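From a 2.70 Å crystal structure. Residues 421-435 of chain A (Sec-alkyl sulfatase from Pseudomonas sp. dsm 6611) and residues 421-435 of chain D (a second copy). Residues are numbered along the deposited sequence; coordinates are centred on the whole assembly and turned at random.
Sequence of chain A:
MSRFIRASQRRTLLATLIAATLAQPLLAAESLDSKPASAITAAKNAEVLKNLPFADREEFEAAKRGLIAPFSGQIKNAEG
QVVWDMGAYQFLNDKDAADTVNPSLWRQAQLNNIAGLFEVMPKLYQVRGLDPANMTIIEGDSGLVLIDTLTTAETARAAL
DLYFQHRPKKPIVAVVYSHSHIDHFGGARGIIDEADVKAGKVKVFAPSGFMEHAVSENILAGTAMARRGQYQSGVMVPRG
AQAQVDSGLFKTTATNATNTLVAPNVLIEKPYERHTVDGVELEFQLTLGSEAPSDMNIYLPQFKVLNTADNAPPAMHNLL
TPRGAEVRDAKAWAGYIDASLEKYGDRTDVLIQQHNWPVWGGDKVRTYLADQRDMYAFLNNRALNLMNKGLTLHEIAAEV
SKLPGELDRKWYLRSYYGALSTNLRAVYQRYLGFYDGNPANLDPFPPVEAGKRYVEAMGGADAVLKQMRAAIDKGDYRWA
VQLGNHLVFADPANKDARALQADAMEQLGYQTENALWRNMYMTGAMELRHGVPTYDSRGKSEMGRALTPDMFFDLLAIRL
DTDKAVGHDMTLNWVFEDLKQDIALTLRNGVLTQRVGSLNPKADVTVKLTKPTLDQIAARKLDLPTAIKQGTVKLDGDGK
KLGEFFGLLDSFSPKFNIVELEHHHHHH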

# COMPACT_ATOMS: atom_id res chain seq x y z
N SER A 421 -7.65 4.45 14.99
CA SER A 421 -8.50 4.71 13.81
C SER A 421 -7.66 4.65 12.52
O SER A 421 -8.00 3.88 11.62
CB SER A 421 -9.18 6.07 13.95
OG SER A 421 -8.27 7.09 14.35
N THR A 422 -6.54 5.40 12.47
CA THR A 422 -5.64 5.46 11.33
C THR A 422 -5.11 4.09 11.01
O THR A 422 -5.10 3.72 9.83
CB THR A 422 -4.51 6.49 11.56
OG1 THR A 422 -5.09 7.77 11.79
CG2 THR A 422 -3.54 6.60 10.36
N ASN A 423 -4.65 3.36 12.05
CA ASN A 423 -4.05 2.04 11.90
C ASN A 423 -5.05 1.03 11.38
O ASN A 423 -4.72 0.25 10.49
CB ASN A 423 -3.35 1.60 13.16
CG ASN A 423 -2.02 2.28 13.36
OD1 ASN A 423 -1.51 2.99 12.47
ND2 ASN A 423 -1.40 2.03 14.51
N LEU A 424 -6.29 1.12 11.84
CA LEU A 424 -7.37 0.27 11.34
C LEU A 424 -7.62 0.59 9.86
O LEU A 424 -7.70 -0.33 9.06
CB LEU A 424 -8.66 0.42 12.19
CG LEU A 424 -8.57 -0.15 13.62
CD1 LEU A 424 -9.70 0.37 14.47
CD2 LEU A 424 -8.47 -1.68 13.65
N ARG A 425 -7.66 1.88 9.51
CA ARG A 425 -7.85 2.35 8.13
C ARG A 425 -6.68 1.90 7.25
O ARG A 425 -6.88 1.55 6.09
CB ARG A 425 -8.07 3.88 8.08
CG ARG A 425 -9.42 4.32 8.63
CD ARG A 425 -9.72 5.79 8.46
NE ARG A 425 -9.51 6.55 9.68
CZ ARG A 425 -10.44 7.27 10.31
NH1 ARG A 425 -11.69 7.27 9.87
NH2 ARG A 425 -10.13 7.98 11.38
N ALA A 426 -5.46 1.85 7.82
CA ALA A 426 -4.21 1.43 7.17
C ALA A 426 -4.20 -0.04 6.80
O ALA A 426 -3.64 -0.39 5.75
CB ALA A 426 -3.02 1.77 8.05
N VAL A 427 -4.80 -0.91 7.64
CA VAL A 427 -4.92 -2.35 7.36
C VAL A 427 -5.83 -2.50 6.14
O VAL A 427 -5.44 -3.19 5.19
CB VAL A 427 -5.37 -3.21 8.58
CG1 VAL A 427 -5.43 -4.69 8.23
CG2 VAL A 427 -4.46 -3.01 9.77
N TYR A 428 -7.00 -1.80 6.14
CA TYR A 428 -7.93 -1.74 5.01
C TYR A 428 -7.17 -1.30 3.75
O TYR A 428 -7.30 -1.93 2.71
CB TYR A 428 -9.08 -0.76 5.30
CG TYR A 428 -10.21 -0.82 4.29
CD1 TYR A 428 -10.13 -0.13 3.08
CD2 TYR A 428 -11.34 -1.61 4.53
CE1 TYR A 428 -11.16 -0.21 2.14
CE2 TYR A 428 -12.36 -1.70 3.59
CZ TYR A 428 -12.29 -0.97 2.41
OH TYR A 428 -13.32 -1.06 1.50
N GLN A 429 -6.35 -0.24 3.87
CA GLN A 429 -5.56 0.28 2.76
C GLN A 429 -4.61 -0.77 2.24
O GLN A 429 -4.54 -0.96 1.02
CB GLN A 429 -4.78 1.53 3.15
CG GLN A 429 -3.95 2.09 1.97
CD GLN A 429 -2.96 3.14 2.35
OE1 GLN A 429 -3.32 4.19 2.89
NE2 GLN A 429 -1.70 2.87 2.06
N ARG A 430 -3.91 -1.48 3.15
CA ARG A 430 -2.93 -2.49 2.74
C ARG A 430 -3.55 -3.60 1.92
O ARG A 430 -3.05 -3.93 0.85
CB ARG A 430 -2.19 -3.09 3.95
CG ARG A 430 -0.90 -3.79 3.56
CD ARG A 430 -0.18 -4.44 4.70
NE ARG A 430 -0.51 -5.87 4.79
CZ ARG A 430 0.18 -6.83 4.19
NH1 ARG A 430 1.23 -6.53 3.42
NH2 ARG A 430 -0.19 -8.10 4.32
N TYR A 431 -4.64 -4.19 2.43
CA TYR A 431 -5.32 -5.32 1.82
C TYR A 431 -6.20 -4.95 0.64
O TYR A 431 -6.21 -5.69 -0.35
CB TYR A 431 -6.13 -6.09 2.89
CG TYR A 431 -5.27 -6.90 3.82
CD1 TYR A 431 -4.83 -8.17 3.46
CD2 TYR A 431 -4.89 -6.41 5.06
CE1 TYR A 431 -4.02 -8.93 4.31
CE2 TYR A 431 -4.10 -7.17 5.93
CZ TYR A 431 -3.65 -8.42 5.55
OH TYR A 431 -2.88 -9.19 6.40
N LEU A 432 -6.98 -3.84 0.75
CA LEU A 432 -7.94 -3.45 -0.28
C LEU A 432 -7.66 -2.17 -1.04
O LEU A 432 -7.93 -2.12 -2.24
CB LEU A 432 -9.40 -3.51 0.23
CG LEU A 432 -9.83 -4.78 0.98
CD1 LEU A 432 -11.16 -4.57 1.67
CD2 LEU A 432 -9.88 -6.00 0.05
N GLY A 433 -7.18 -1.14 -0.34
CA GLY A 433 -6.88 0.15 -0.95
C GLY A 433 -7.77 1.28 -0.46
O GLY A 433 -8.60 1.09 0.44
N PHE A 434 -7.62 2.46 -1.06
CA PHE A 434 -8.38 3.65 -0.69
C PHE A 434 -9.88 3.56 -1.11
O PHE A 434 -10.71 4.30 -0.56
CB PHE A 434 -7.73 4.90 -1.33
CG PHE A 434 -8.07 5.08 -2.80
CD1 PHE A 434 -9.19 5.81 -3.19
CD2 PHE A 434 -7.28 4.50 -3.79
CE1 PHE A 434 -9.52 5.94 -4.54
CE2 PHE A 434 -7.59 4.66 -5.13
CZ PHE A 434 -8.71 5.37 -5.50
N TYR A 435 -10.17 2.75 -2.15
CA TYR A 435 -11.50 2.61 -2.70
C TYR A 435 -12.31 1.59 -1.92
O TYR A 435 -11.88 0.44 -1.77
CB TYR A 435 -11.46 2.33 -4.21
CG TYR A 435 -12.80 2.04 -4.84
CD1 TYR A 435 -13.84 2.97 -4.79
CD2 TYR A 435 -13.06 0.80 -5.45
CE1 TYR A 435 -15.09 2.69 -5.35
CE2 TYR A 435 -14.29 0.52 -6.02
CZ TYR A 435 -15.30 1.48 -5.98
OH TYR A 435 -16.51 1.23 -6.56
N SER D 421 -7.26 7.60 -13.82
CA SER D 421 -7.56 8.29 -12.56
C SER D 421 -7.23 7.41 -11.35
O SER D 421 -6.47 7.83 -10.48
CB SER D 421 -9.04 8.70 -12.52
OG SER D 421 -9.90 7.65 -12.96
N THR D 422 -7.75 6.16 -11.34
CA THR D 422 -7.53 5.19 -10.27
C THR D 422 -6.05 4.91 -10.09
O THR D 422 -5.57 4.89 -8.95
CB THR D 422 -8.34 3.90 -10.52
OG1 THR D 422 -9.73 4.21 -10.66
CG2 THR D 422 -8.17 2.88 -9.41
N ASN D 423 -5.35 4.69 -11.22
CA ASN D 423 -3.92 4.36 -11.22
C ASN D 423 -3.09 5.50 -10.68
O ASN D 423 -2.19 5.26 -9.87
CB ASN D 423 -3.48 3.87 -12.61
CG ASN D 423 -3.92 2.44 -12.88
OD1 ASN D 423 -4.43 1.74 -11.99
ND2 ASN D 423 -3.66 1.97 -14.09
N LEU D 424 -3.43 6.73 -11.04
CA LEU D 424 -2.76 7.90 -10.52
C LEU D 424 -3.00 8.00 -8.99
O LEU D 424 -2.04 8.19 -8.24
CB LEU D 424 -3.20 9.18 -11.26
CG LEU D 424 -2.79 9.29 -12.73
CD1 LEU D 424 -3.59 10.34 -13.43
CD2 LEU D 424 -1.29 9.49 -12.88
N ARG D 425 -4.25 7.79 -8.54
CA ARG D 425 -4.63 7.76 -7.13
C ARG D 425 -3.87 6.64 -6.39
O ARG D 425 -3.47 6.83 -5.24
CB ARG D 425 -6.17 7.59 -7.00
CG ARG D 425 -6.93 8.86 -7.36
CD ARG D 425 -8.40 8.83 -7.03
NE ARG D 425 -9.24 8.58 -8.21
CZ ARG D 425 -10.14 9.43 -8.71
NH1 ARG D 425 -10.32 10.62 -8.16
NH2 ARG D 425 -10.86 9.09 -9.77
N ALA D 426 -3.64 5.49 -7.06
CA ALA D 426 -2.93 4.32 -6.54
C ALA D 426 -1.46 4.57 -6.28
O ALA D 426 -0.90 4.01 -5.33
CB ALA D 426 -3.11 3.14 -7.48
N VAL D 427 -0.81 5.43 -7.11
CA VAL D 427 0.62 5.78 -6.94
C VAL D 427 0.71 6.62 -5.68
O VAL D 427 1.54 6.34 -4.81
CB VAL D 427 1.27 6.46 -8.18
CG1 VAL D 427 2.75 6.76 -7.94
CG2 VAL D 427 1.10 5.62 -9.46
N TYR D 428 -0.20 7.58 -5.53
CA TYR D 428 -0.32 8.41 -4.31
C TYR D 428 -0.49 7.49 -3.08
O TYR D 428 0.22 7.66 -2.08
CB TYR D 428 -1.53 9.37 -4.41
CG TYR D 428 -1.60 10.39 -3.31
CD1 TYR D 428 -2.17 10.08 -2.08
CD2 TYR D 428 -1.09 11.67 -3.49
CE1 TYR D 428 -2.23 11.02 -1.05
CE2 TYR D 428 -1.14 12.62 -2.47
CZ TYR D 428 -1.73 12.29 -1.25
OH TYR D 428 -1.79 13.23 -0.26
N GLN D 429 -1.41 6.49 -3.18
CA GLN D 429 -1.65 5.54 -2.12
C GLN D 429 -0.37 4.80 -1.75
O GLN D 429 -0.05 4.68 -0.56
CB GLN D 429 -2.75 4.55 -2.51
CG GLN D 429 -3.03 3.54 -1.39
CD GLN D 429 -3.91 2.39 -1.80
OE1 GLN D 429 -5.05 2.56 -2.21
NE2 GLN D 429 -3.40 1.20 -1.65
N ARG D 430 0.37 4.30 -2.78
CA ARG D 430 1.57 3.52 -2.56
C ARG D 430 2.62 4.30 -1.77
O ARG D 430 3.12 3.81 -0.76
CB ARG D 430 2.14 2.98 -3.89
CG ARG D 430 3.12 1.84 -3.67
CD ARG D 430 3.77 1.38 -4.96
NE ARG D 430 5.12 1.95 -5.10
CZ ARG D 430 6.23 1.39 -4.62
NH1 ARG D 430 6.17 0.25 -3.95
NH2 ARG D 430 7.40 2.00 -4.76
N TYR D 431 2.94 5.50 -2.24
CA TYR D 431 3.96 6.36 -1.63
C TYR D 431 3.53 7.09 -0.35
O TYR D 431 4.35 7.20 0.55
CB TYR D 431 4.46 7.36 -2.67
CG TYR D 431 5.33 6.73 -3.72
CD1 TYR D 431 6.68 6.47 -3.48
CD2 TYR D 431 4.81 6.38 -4.96
CE1 TYR D 431 7.50 5.89 -4.45
CE2 TYR D 431 5.62 5.80 -5.95
CZ TYR D 431 6.96 5.56 -5.69
OH TYR D 431 7.77 4.99 -6.65
N LEU D 432 2.30 7.63 -0.29
CA LEU D 432 1.83 8.42 0.84
C LEU D 432 0.67 7.84 1.65
O LEU D 432 0.66 7.99 2.87
CB LEU D 432 1.54 9.90 0.48
CG LEU D 432 2.61 10.64 -0.39
CD1 LEU D 432 2.08 11.92 -0.91
CD2 LEU D 432 3.96 10.87 0.34
N GLY D 433 -0.29 7.20 0.98
CA GLY D 433 -1.45 6.60 1.64
C GLY D 433 -2.78 7.26 1.32
O GLY D 433 -2.83 8.16 0.48
N PHE D 434 -3.87 6.81 1.97
CA PHE D 434 -5.24 7.33 1.77
C PHE D 434 -5.39 8.76 2.33
O PHE D 434 -6.32 9.49 1.94
CB PHE D 434 -6.32 6.39 2.41
CG PHE D 434 -6.41 6.50 3.91
CD1 PHE D 434 -5.57 5.76 4.74
CD2 PHE D 434 -7.25 7.45 4.50
CE1 PHE D 434 -5.60 5.92 6.14
CE2 PHE D 434 -7.27 7.62 5.90
CZ PHE D 434 -6.44 6.85 6.71
N TYR D 435 -4.55 9.11 3.33
CA TYR D 435 -4.63 10.39 4.00
C TYR D 435 -3.87 11.45 3.24
O TYR D 435 -2.68 11.28 2.97
CB TYR D 435 -4.23 10.27 5.48
CG TYR D 435 -4.13 11.59 6.20
CD1 TYR D 435 -5.25 12.42 6.33
CD2 TYR D 435 -2.93 12.01 6.77
CE1 TYR D 435 -5.16 13.64 6.99
CE2 TYR D 435 -2.83 13.23 7.43
CZ TYR D 435 -3.95 14.04 7.55
OH TYR D 435 -3.83 15.23 8.22
O HOH W 1 1.11 4.12 1.80
O HOH W 2 -3.98 -1.87 -1.64

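What joins the two copies by direct hydrogen bonds? Each helix sends a glutamine side chain to the loop that follows the other helix. The backbone N of Phe D434 donates to OE1 of Gln A429 at 2.8 Å, and the N of Phe A434 donates to OE1 of Gln D429 at 2.8 Å. The pair is reciprocal, so each chain both gives and receives.

What does the amide nitrogen do? It turns to water. NE2 of Gln A429 donates to water 1 at 3.1 Å, and this water donates to O of Gln D429 at 2.7 Å; water 2 links NE2 of Gln D429 (3.1 Å) to O of Gln A429 (2.9 Å). Both ends of each amide are thus engaged.

Why is glycine suited to position 433? Its positive phi would jam a CB against the preceding carbonyl, which by itself calls for glycine. The bare CA also lets the glutamine in: CA of Gly D433 lies 3.3 Å from OE1 of Gln A429.

Where does the apolar packing lie? Phe A434 and Phe D434 meet through their CB atoms, 4.3 Å apart, while each ring reaches across to the opposite helix. There CZ of Phe D434 approaches CB of Arg A425 at 3.7 Å, and CZ of Phe A434 matches it against CB of Arg D425 at 3.7 Å.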